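Local coordinates for PA14 domain-containing protein (PDB 6QDI), which probably senses plant biomass outside the cell as an RsgI-like anti-sigma factor, its calcium-binding tandem PA14 domains recognising sugars, at residues G51-I65 with E92-I106. Residues are numbered along the deposited sequence; the frame is centred on the assembly and turned at random.
Sequences GKIRPLYSEEYTFYI and EMGKIYLEAGKLYDI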
ATOM      1  N   GLY A  51     -16.623  -6.285  -6.121  1.00  9.72           N
ATOM      2  CA  GLY A  51     -17.448  -7.010  -7.063  1.00  9.43           C
ATOM      3  C   GLY A  51     -18.885  -6.910  -6.625  1.00  9.44           C
ATOM      4  O   GLY A  51     -19.331  -5.884  -6.083  1.00  9.99           O
ATOM      5  N   LYS A  52     -19.637  -7.978  -6.881  1.00 10.65           N
ATOM      6  CA  LYS A  52     -21.062  -8.052  -6.532  1.00 10.93           C
ATOM      7  C   LYS A  52     -21.329  -9.272  -5.685  1.00 10.40           C
ATOM      8  O   LYS A  52     -20.594 -10.263  -5.777  1.00 11.19           O
ATOM      9  CB  LYS A  52     -21.920  -8.142  -7.774  1.00 12.62           C
ATOM     10  CG  LYS A  52     -21.674  -7.064  -8.787  1.00 14.83           C
ATOM     11  CD  LYS A  52     -22.280  -5.745  -8.404  1.00 17.82           C
ATOM     12  CE  LYS A  52     -22.375  -4.833  -9.652  1.00 19.67           C
ATOM     13  NZ  LYS A  52     -22.961  -3.521  -9.325  1.00 20.55           N
ATOM     14  N   ILE A  53     -22.367  -9.155  -4.870  1.00 10.13           N
ATOM     15  CA  ILE A  53     -22.854 -10.252  -4.019  1.00 10.98           C
ATOM     16  C   ILE A  53     -24.337 -10.476  -4.295  1.00 11.53           C
ATOM     17  O   ILE A  53     -25.082  -9.507  -4.449  1.00 12.08           O
ATOM     18  CB  ILE A  53     -22.562  -9.991  -2.525  1.00 10.85           C
ATOM     19  CG1 ILE A  53     -22.943 -11.186  -1.662  1.00 11.39           C
ATOM     20  CG2 ILE A  53     -23.239  -8.746  -2.035  1.00 10.66           C
ATOM     21  CD1 ILE A  53     -22.427 -11.071  -0.240  1.00 11.48           C
ATOM     22  N   ARG A  54     -24.718 -11.759  -4.357  1.00 11.42           N
ATOM     23  CA  ARG A  54     -26.088 -12.177  -4.690  0.50 13.04           C
ATOM     24  C   ARG A  54     -26.653 -13.028  -3.562  1.00 13.73           C
ATOM     25  O   ARG A  54     -26.335 -14.209  -3.487  1.00 15.68           O
ATOM     26  CB  ARG A  54     -26.109 -13.006  -5.982  0.50 14.32           C
ATOM     27  CG  ARG A  54     -27.482 -13.581  -6.318  0.50 14.76           C
ATOM     28  CD  ARG A  54     -27.455 -14.367  -7.611  0.50 17.32           C
ATOM     29  NE  ARG A  54     -26.607 -15.546  -7.548  0.50 19.27           N
ATOM     30  CZ  ARG A  54     -26.630 -16.461  -6.586  0.50 18.33           C
ATOM     31  NH1 ARG A  54     -27.371 -16.292  -5.485  0.50 15.89           N
ATOM     32  NH2 ARG A  54     -25.827 -17.510  -6.682  0.50 17.06           N
ATOM     33  N   PRO A  55     -27.513 -12.468  -2.700  1.00 12.74           N
ATOM     34  CA  PRO A  55     -28.130 -13.300  -1.677  1.00 13.74           C
ATOM     35  C   PRO A  55     -29.230 -14.175  -2.257  1.00 13.80           C
ATOM     36  O   PRO A  55     -29.843 -13.818  -3.260  1.00 15.70           O
ATOM     37  CB  PRO A  55     -28.758 -12.289  -0.726  1.00 14.49           C
ATOM     38  CG  PRO A  55     -29.049 -11.116  -1.608  1.00 15.98           C
ATOM     39  CD  PRO A  55     -27.946 -11.069  -2.616  1.00 14.77           C
ATOM     40  N   LEU A  56     -29.488 -15.282  -1.583  1.00 13.74           N
ATOM     41  CA  LEU A  56     -30.502 -16.213  -2.023  1.00 14.75           C
ATOM     42  C   LEU A  56     -31.893 -15.814  -1.519  1.00 15.50           C
ATOM     43  O   LEU A  56     -32.878 -16.262  -2.108  1.00 19.65           O
ATOM     44  CB  LEU A  56     -30.189 -17.653  -1.550  1.00 16.70           C
ATOM     45  CG  LEU A  56     -29.223 -18.487  -2.382  1.00 21.11           C
ATOM     46  CD1 LEU A  56     -27.854 -17.856  -2.451  1.00 23.73           C
ATOM     47  CD2 LEU A  56     -29.126 -19.906  -1.856  1.00 24.72           C
ATOM     48  N   TYR A  57     -32.001 -15.071  -0.419  1.00 15.18           N
ATOM     49  CA  TYR A  57     -33.275 -14.797   0.253  1.00 15.83           C
ATOM     50  C   TYR A  57     -33.537 -13.318   0.450  1.00 15.39           C
ATOM     51  O   TYR A  57     -32.585 -12.517   0.515  1.00 15.92           O
ATOM     52  CB  TYR A  57     -33.310 -15.503   1.615  1.00 16.31           C
ATOM     53  CG  TYR A  57     -32.919 -16.983   1.532  1.00 17.25           C
ATOM     54  CD1 TYR A  57     -33.800 -17.927   1.052  1.00 20.21           C
ATOM     55  CD2 TYR A  57     -31.644 -17.416   1.934  1.00 19.32           C
ATOM     56  CE1 TYR A  57     -33.440 -19.274   0.960  1.00 21.14           C
ATOM     57  CE2 TYR A  57     -31.268 -18.749   1.848  1.00 19.78           C
ATOM     58  CZ  TYR A  57     -32.156 -19.672   1.367  1.00 22.29           C
ATOM     59  OH  TYR A  57     -31.797 -21.000   1.294  1.00 28.62           O
ATOM     60  N   SER A  58     -34.826 -12.956   0.531  1.00 15.71           N
ATOM     61  CA  SER A  58     -35.292 -11.612   0.916  1.00 14.92           C
ATOM     62  C   SER A  58     -35.420 -11.501   2.434  1.00 15.32           C
ATOM     63  O   SER A  58     -36.465 -11.733   3.024  1.00 17.05           O
ATOM     64  CB  SER A  58     -36.589 -11.227   0.190  1.00 15.59           C
ATOM     65  OG  SER A  58     -36.355 -11.200  -1.203  1.00 17.69           O
ATOM     66  N   GLU A  59     -34.268 -11.245   3.068  1.00 14.70           N
ATOM     67  CA  GLU A  59     -34.115 -11.356   4.511  1.00 14.16           C
ATOM     68  C   GLU A  59     -33.073 -10.359   5.000  1.00 13.90           C
ATOM     69  O   GLU A  59     -32.270  -9.826   4.208  1.00 15.12           O
ATOM     70  CB  GLU A  59     -33.680 -12.802   4.887  1.00 13.74           C
ATOM     71  CG  GLU A  59     -34.770 -13.827   4.649  1.00 15.28           C
ATOM     72  CD  GLU A  59     -34.404 -15.262   5.002  1.00 15.12           C
ATOM     73  OE1 GLU A  59     -33.222 -15.547   5.282  1.00 16.62           O
ATOM     74  OE2 GLU A  59     -35.326 -16.117   4.947  1.00 17.65           O
ATOM     75  N   GLU A  60     -33.123 -10.081   6.302  1.00 13.63           N
ATOM     76  CA  GLU A  60     -32.031  -9.362   6.984  1.00 13.63           C
ATOM     77  C   GLU A  60     -30.833 -10.297   7.093  1.00 13.64           C
ATOM     78  O   GLU A  60     -30.884 -11.319   7.794  1.00 14.00           O
ATOM     79  CB  GLU A  60     -32.436  -8.853   8.361  1.00 13.96           C
ATOM     80  CG  GLU A  60     -31.389  -7.921   8.924  1.00 15.38           C
ATOM     81  CD  GLU A  60     -31.753  -7.315  10.251  1.00 16.27           C
ATOM     82  OE1 GLU A  60     -32.187  -8.073  11.147  1.00 21.54           O
ATOM     83  OE2 GLU A  60     -31.533  -6.091  10.429  1.00 21.44           O
ATOM     84  N   TYR A  61     -29.732  -9.884   6.457  1.00 12.77           N
ATOM     85  CA  TYR A  61     -28.459 -10.617   6.534  1.00 11.77           C
ATOM     86  C   TYR A  61     -27.574 -10.021   7.592  1.00 11.28           C
ATOM     87  O   TYR A  61     -27.557  -8.800   7.804  1.00 12.44           O
ATOM     88  CB  TYR A  61     -27.744 -10.583   5.182  1.00 12.17           C
ATOM     89  CG  TYR A  61     -28.247 -11.647   4.243  1.00 12.33           C
ATOM     90  CD1 TYR A  61     -29.453 -11.484   3.554  1.00 13.51           C
ATOM     91  CD2 TYR A  61     -27.565 -12.837   4.076  1.00 12.17           C
ATOM     92  CE1 TYR A  61     -29.936 -12.469   2.720  1.00 13.90           C
ATOM     93  CE2 TYR A  61     -28.055 -13.830   3.230  1.00 12.76           C
ATOM     94  CZ  TYR A  61     -29.238 -13.641   2.543  1.00 13.34           C
ATOM     95  OH  TYR A  61     -29.750 -14.590   1.681  1.00 14.54           O
ATOM     96  N   THR A  62     -26.866 -10.906   8.296  1.00 10.88           N
ATOM     97  CA  THR A  62     -25.746 -10.517   9.145  1.00 10.17           C
ATOM     98  C   THR A  62     -24.459 -10.918   8.470  1.00 10.15           C
ATOM     99  O   THR A  62     -24.365 -12.046   7.964  1.00 11.24           O
ATOM    100  CB  THR A  62     -25.822 -11.193  10.521  1.00 11.14           C
ATOM    101  OG1 THR A  62     -27.065 -10.840  11.134  1.00 13.14           O
ATOM    102  CG2 THR A  62     -24.692 -10.738  11.428  1.00 11.63           C
ATOM    103  N   PHE A  63     -23.509  -9.975   8.392  1.00  9.80           N
ATOM    104  CA  PHE A  63     -22.157 -10.246   7.931  1.00  9.24           C
ATOM    105  C   PHE A  63     -21.223 -10.258   9.124  1.00  9.50           C
ATOM    106  O   PHE A  63     -21.345  -9.368   9.996  1.00 10.23           O
ATOM    107  CB  PHE A  63     -21.710  -9.204   6.883  1.00  9.06           C
ATOM    108  CG  PHE A  63     -22.479  -9.355   5.585  1.00  9.58           C
ATOM    109  CD1 PHE A  63     -23.712  -8.720   5.392  1.00  9.90           C
ATOM    110  CD2 PHE A  63     -22.018 -10.177   4.592  1.00 10.10           C
ATOM    111  CE1 PHE A  63     -24.445  -8.940   4.245  1.00 10.09           C
ATOM    112  CE2 PHE A  63     -22.722 -10.364   3.440  1.00 11.03           C
ATOM    113  CZ  PHE A  63     -23.929  -9.741   3.244  1.00 11.32           C
ATOM    114  N   TYR A  64     -20.349 -11.254   9.177  1.00  8.98           N
ATOM    115  CA  TYR A  64     -19.411 -11.418  10.259  1.00  8.90           C
ATOM    116  C   TYR A  64     -18.006 -11.303   9.686  1.00  8.41           C
ATOM    117  O   TYR A  64     -17.693 -11.960   8.679  1.00 10.35           O
ATOM    118  CB  TYR A  64     -19.529 -12.801  10.919  1.00  9.69           C
ATOM    119  CG  TYR A  64     -20.926 -13.208  11.309  1.00 10.96           C
ATOM    120  CD1 TYR A  64     -21.817 -13.702  10.375  1.00 11.48           C
ATOM    121  CD2 TYR A  64     -21.348 -13.139  12.622  1.00 12.30           C
ATOM    122  CE1 TYR A  64     -23.094 -14.126  10.729  1.00 11.61           C
ATOM    123  CE2 TYR A  64     -22.631 -13.566  12.997  1.00 12.54           C
ATOM    124  CZ  TYR A  64     -23.496 -14.001  12.045  1.00 12.40           C
ATOM    125  OH  TYR A  64     -24.754 -14.410  12.445  1.00 14.34           O
ATOM    126  N   ILE A  65     -17.155 -10.554  10.373  1.00  8.59           N
ATOM    127  CA  ILE A  65     -15.764 -10.471  10.041  1.00  8.98           C
ATOM    128  C   ILE A  65     -14.904 -10.889  11.217  1.00  8.38           C
ATOM    129  O   ILE A  65     -15.113 -10.452  12.338  1.00 10.25           O
ATOM    130  CB  ILE A  65     -15.423  -9.074   9.529  1.00 10.78           C
ATOM    131  CG1 ILE A  65     -16.045  -8.910   8.116  1.00 13.46           C
ATOM    132  CG2 ILE A  65     -13.919  -8.901   9.390  1.00 14.40           C
ATOM    133  CD1 ILE A  65     -15.777  -7.683   7.304  1.00 18.56           C
ATOM    134  N   GLU A  92     -16.700  -9.208  14.422  1.00 15.37           N
ATOM    135  CA  GLU A  92     -17.323  -7.958  13.988  1.00 12.57           C
ATOM    136  C   GLU A  92     -18.594  -8.315  13.254  1.00 12.95           C
ATOM    137  O   GLU A  92     -18.564  -9.252  12.489  1.00 15.90           O
ATOM    138  CB  GLU A  92     -16.400  -7.148  13.072  1.00 13.14           C
ATOM    139  CG  GLU A  92     -14.973  -6.854  13.569  1.00 13.41           C
ATOM    140  CD  GLU A  92     -14.867  -6.020  14.844  1.00 13.29           C
ATOM    141  OE1 GLU A  92     -15.931  -5.749  15.491  1.00 17.09           O
ATOM    142  OE2 GLU A  92     -13.774  -5.664  15.230  1.00 15.61           O
ATOM    143  N   MET A  93     -19.686  -7.529  13.409  1.00 11.04           N
ATOM    144  CA  MET A  93     -20.914  -7.807  12.671  1.00 10.63           C
ATOM    145  C   MET A  93     -21.542  -6.533  12.139  1.00 10.37           C
ATOM    146  O   MET A  93     -21.431  -5.466  12.722  1.00 11.76           O
ATOM    147  CB  MET A  93     -21.958  -8.505  13.546  1.00 11.75           C
ATOM    148  CG  MET A  93     -21.575  -9.892  14.019  1.00 14.75           C
ATOM    149  SD  MET A  93     -22.717 -10.666  15.173  1.00 19.76           S
ATOM    150  CE  MET A  93     -22.276  -9.819  16.683  1.00 21.24           C
ATOM    151  N   GLY A  94     -22.215  -6.693  11.010  1.00 10.06           N
ATOM    152  CA  GLY A  94     -23.088  -5.644  10.487  1.00 11.19           C
ATOM    153  C   GLY A  94     -24.280  -6.320   9.819  1.00 11.59           C
ATOM    154  O   GLY A  94     -24.165  -7.427   9.279  1.00 13.00           O
ATOM    155  N   LYS A  95     -25.429  -5.635   9.843  1.00 11.45           N
ATOM    156  CA  LYS A  95     -26.674  -6.202   9.314  1.00 12.25           C
ATOM    157  C   LYS A  95     -27.208  -5.326   8.197  1.00 12.11           C
ATOM    158  O   LYS A  95     -27.029  -4.089   8.236  1.00 13.37           O
ATOM    159  CB  LYS A  95     -27.708  -6.310  10.435  1.00 14.41           C
ATOM    160  CG  LYS A  95     -27.333  -7.329  11.498  1.00 17.49           C
ATOM    161  CD  LYS A  95     -28.477  -7.605  12.445  1.00 21.88           C
ATOM    162  CE  LYS A  95     -28.557  -6.552  13.516  1.00 26.47           C
ATOM    163  NZ  LYS A  95     -29.368  -7.078  14.648  1.00 29.29           N
ATOM    164  N   ILE A  96     -27.882  -5.955   7.235  1.00 11.87           N
ATOM    165  CA  ILE A  96     -28.523  -5.222   6.131  1.00 12.06           C
ATOM    166  C   ILE A  96     -29.594  -6.104   5.479  1.00 12.37           C
ATOM    167  O   ILE A  96     -29.382  -7.317   5.299  1.00 11.94           O
ATOM    168  CB  ILE A  96     -27.485  -4.753   5.080  1.00 12.44           C
ATOM    169  CG1 ILE A  96     -28.141  -3.881   3.997  1.00 12.57           C
ATOM    170  CG2 ILE A  96     -26.699  -5.909   4.500  1.00 12.21           C
ATOM    171  CD1 ILE A  96     -27.117  -3.107   3.206  1.00 14.83           C
ATOM    172  N   TYR A  97     -30.747  -5.517   5.171  1.00 12.75           N
ATOM    173  CA  TYR A  97     -31.805  -6.199   4.459  0.50 12.70           C
ATOM    174  C   TYR A  97     -31.482  -6.275   2.972  1.00 12.96           C
ATOM    175  O   TYR A  97     -31.153  -5.262   2.373  1.00 14.34           O
ATOM    176  CB  TYR A  97     -33.119  -5.458   4.655  0.50 13.57           C
ATOM    177  CG  TYR A  97     -34.236  -6.229   4.059  0.50 14.19           C
ATOM    178  CD1 TYR A  97     -34.801  -7.275   4.753  0.50 14.32           C
ATOM    179  CD2 TYR A  97     -34.658  -5.974   2.782  0.50 14.32           C
ATOM    180  CE1 TYR A  97     -35.799  -8.018   4.209  0.50 15.53           C
ATOM    181  CE2 TYR A  97     -35.663  -6.723   2.222  0.50 16.08           C
ATOM    182  CZ  TYR A  97     -36.208  -7.758   2.951  0.50 14.41           C
ATOM    183  OH  TYR A  97     -37.239  -8.535   2.467  0.50 21.97           O
ATOM    184  N   LEU A  98     -31.576  -7.465   2.380  1.00 13.43           N
ATOM    185  CA  LEU A  98     -31.306  -7.677   0.967  1.00 13.72           C
ATOM    186  C   LEU A  98     -32.460  -8.464   0.354  1.00 15.02           C
ATOM    187  O   LEU A  98     -33.167  -9.183   1.068  1.00 16.49           O
ATOM    188  CB  LEU A  98     -29.981  -8.386   0.748  1.00 13.97           C
ATOM    189  CG  LEU A  98     -28.739  -7.758   1.402  1.00 12.47           C
ATOM    190  CD1 LEU A  98     -27.560  -8.690   1.261  1.00 14.33           C
ATOM    191  CD2 LEU A  98     -28.412  -6.439   0.755  1.00 13.68           C
ATOM    192  N   GLU A  99     -32.619  -8.312  -0.955  1.00 14.40           N
ATOM    193  CA  GLU A  99     -33.640  -8.994  -1.722  1.00 14.76           C
ATOM    194  C   GLU A  99     -33.073 -10.187  -2.484  1.00 16.01           C
ATOM    195  O   GLU A  99     -32.017 -10.122  -3.132  1.00 16.20           O
ATOM    196  CB  GLU A  99     -34.248  -8.027  -2.746  1.00 16.49           C
ATOM    197  CG  GLU A  99     -34.984  -6.847  -2.138  1.00 21.14           C
ATOM    198  CD  GLU A  99     -35.729  -5.999  -3.179  1.00 22.72           C
ATOM    199  OE1 GLU A  99     -36.779  -6.351  -3.558  1.00 49.15           O
ATOM    200  OE2 GLU A  99     -35.111  -4.944  -3.508  1.00 34.74           O
ATOM    201  N   ALA A 100     -33.856 -11.258  -2.494  1.00 15.96           N
ATOM    202  CA  ALA A 100     -33.489 -12.457  -3.180  1.00 15.40           C
ATOM    203  C   ALA A 100     -33.090 -12.277  -4.617  1.00 16.35           C
ATOM    204  O   ALA A 100     -33.820 -11.663  -5.378  1.00 17.30           O
ATOM    205  CB  ALA A 100     -34.647 -13.426  -3.101  1.00 16.77           C
ATOM    206  N   GLY A 101     -31.932 -12.801  -4.999  1.00 16.41           N
ATOM    207  CA  GLY A 101     -31.497 -12.808  -6.365  1.00 17.50           C
ATOM    208  C   GLY A 101     -30.958 -11.524  -6.932  1.00 17.14           C
ATOM    209  O   GLY A 101     -30.468 -11.502  -8.067  1.00 20.78           O
ATOM    210  N   LYS A 102     -31.001 -10.455  -6.150  1.00 18.76           N
ATOM    211  CA  LYS A 102     -30.538  -9.152  -6.622  1.00 17.44           C
ATOM    212  C   LYS A 102     -29.013  -9.027  -6.429  1.00 16.62           C
ATOM    213  O   LYS A 102     -28.456  -9.543  -5.453  1.00 17.56           O
ATOM    214  CB  LYS A 102     -31.278  -8.048  -5.854  1.00 19.64           C
ATOM    215  CG  LYS A 102     -30.971  -6.631  -6.303  1.00 25.59           C
ATOM    216  CD  LYS A 102     -31.933  -5.600  -5.725  1.00 31.19           C
ATOM    217  CE  LYS A 102     -32.009  -4.372  -6.619  1.00 39.41           C
ATOM    218  NZ  LYS A 102     -32.480  -3.179  -5.871  1.00 48.97           N
ATOM    219  N   LEU A 103     -28.349  -8.403  -7.400  1.00 17.00           N
ATOM    220  CA  LEU A 103     -26.912  -8.174  -7.298  1.00 16.66           C
ATOM    221  C   LEU A 103     -26.648  -6.874  -6.567  1.00 15.63           C
ATOM    222  O   LEU A 103     -27.182  -5.817  -6.947  1.00 19.31           O
ATOM    223  CB  LEU A 103     -26.271  -8.058  -8.674  1.00 19.99           C
ATOM    224  CG  LEU A 103     -26.207  -9.341  -9.464  1.00 23.94           C
ATOM    225  CD1 LEU A 103     -25.906  -9.053 -10.933  1.00 29.04           C
ATOM    226  CD2 LEU A 103     -25.162 -10.258  -8.866  1.00 24.68           C
ATOM    227  N   TYR A 104     -25.787  -6.930  -5.573  1.00 13.10           N
ATOM    228  CA  TYR A 104     -25.407  -5.774  -4.798  1.00 12.23           C
ATOM    229  C   TYR A 104     -23.915  -5.547  -4.865  1.00 10.32           C
ATOM    230  O   TYR A 104     -23.136  -6.481  -4.900  1.00 11.51           O
ATOM    231  CB  TYR A 104     -25.783  -5.961  -3.351  1.00 13.06           C
ATOM    232  CG  TYR A 104     -27.275  -6.049  -3.120  1.00 13.01           C
ATOM    233  CD1 TYR A 104     -28.035  -4.885  -2.946  1.00 13.91           C
ATOM    234  CD2 TYR A 104     -27.933  -7.261  -3.033  1.00 13.93           C
ATOM    235  CE1 TYR A 104     -29.399  -4.922  -2.727  1.00 14.35           C
ATOM    236  CE2 TYR A 104     -29.300  -7.316  -2.792  1.00 14.04           C
ATOM    237  CZ  TYR A 104     -30.030  -6.143  -2.634  1.00 14.81           C
ATOM    238  OH  TYR A 104     -31.396  -6.204  -2.407  1.00 18.39           O
ATOM    239  N   ASP A 105     -23.505  -4.285  -4.845  1.00 10.28           N
ATOM    240  CA  ASP A 105     -22.105  -3.982  -4.711  1.00  9.98           C
ATOM    241  C   ASP A 105     -21.568  -4.514  -3.380  1.00  9.80           C
ATOM    242  O   ASP A 105     -22.263  -4.481  -2.359  1.00 10.64           O
ATOM    243  CB  ASP A 105     -21.899  -2.488  -4.765  1.00 11.16           C
ATOM    244  CG  ASP A 105     -22.181  -1.929  -6.147  1.00 12.98           C
ATOM    245  OD1 ASP A 105     -21.719  -2.546  -7.129  1.00 16.28           O
ATOM    246  OD2 ASP A 105     -22.801  -0.892  -6.230  1.00 18.70           O
ATOM    247  N   ILE A 106     -20.319  -4.950  -3.413  1.00  8.98           N
ATOM    248  CA  ILE A 106     -19.593  -5.322  -2.213  1.00  8.26           C
ATOM    249  C   ILE A 106     -18.186  -4.742  -2.385  1.00  8.08           C
ATOM    250  O   ILE A 106     -17.560  -4.882  -3.437  1.00  9.53           O
ATOM    251  CB  ILE A 106     -19.580  -6.854  -1.925  1.00  8.91           C
ATOM    252  CG1 ILE A 106     -18.719  -7.164  -0.703  1.00  9.18           C
ATOM    253  CG2 ILE A 106     -19.150  -7.651  -3.140  1.00  9.48           C
ATOM    254  CD1 ILE A 106     -18.952  -8.566  -0.178  1.00  9.90           C
TER
HETATM  255  O   HOH W   1     -19.124  -3.209  -6.961  1.00 27.13           O
HETATM  256  O   HOH W   2     -25.694  -4.219  -9.121  1.00 37.01           O
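The Tyr104 ring meets Pro55 at its edge, where CD2 lies 3.8 Å from Pro55 CD, nearly in the ring plane. Leu98 CD2 sits over the centre of one face, and Lys102 CG lies toward the rim of the other. Phe63 likewise offers its edge, with CE1 3.8 Å from Ile96 CG2. The Tyr64 ring has Thr62 CG2 over one face; Met93 CG lies anti to the carbonyl carbon (chi1 -65°) and the chain runs on extended (chi2 174°), setting SD obliquely beside the ring, 4.6 Å from its centroid, in a Met-aromatic contact, while Tyr64 OH is hydrogen-bonded to Ser124 OG. Leu98 also crosses Pro55 at about a right angle, CB to CG 3.7 Å, packing the loop that follows strand 51-53 against the end of strand 93-98.

Two tyrosine hydroxyls tie down the connecting loops: Tyr104 OH accepts the N-H of Glu99, and Tyr61 OH that of Tyr57. Ser58 OG receives an almost straight bond from Ala100 N (2.8 Å, 177°), and Pro55 O takes the N-H of Gly101, a residue of the type II turn from Glu99 to Lys102.

On the 51-53/104-106 pair, Lys52 NZ forms a salt bridge to Asp105 OD1 (2.7 Å) from above the carboxylate plane. A water links that OD1 to Gly51 O; Asp105 OD2 accepts a hydrogen bond from Asn77 ND2.

Antiparallel pairing joins 59-65 to 93-98 and 51-53 to 104-106 in different sheets, so each segment crosses between sheets in the beta-sandwich characteristic of a PA14 domain, here the first of the tandem.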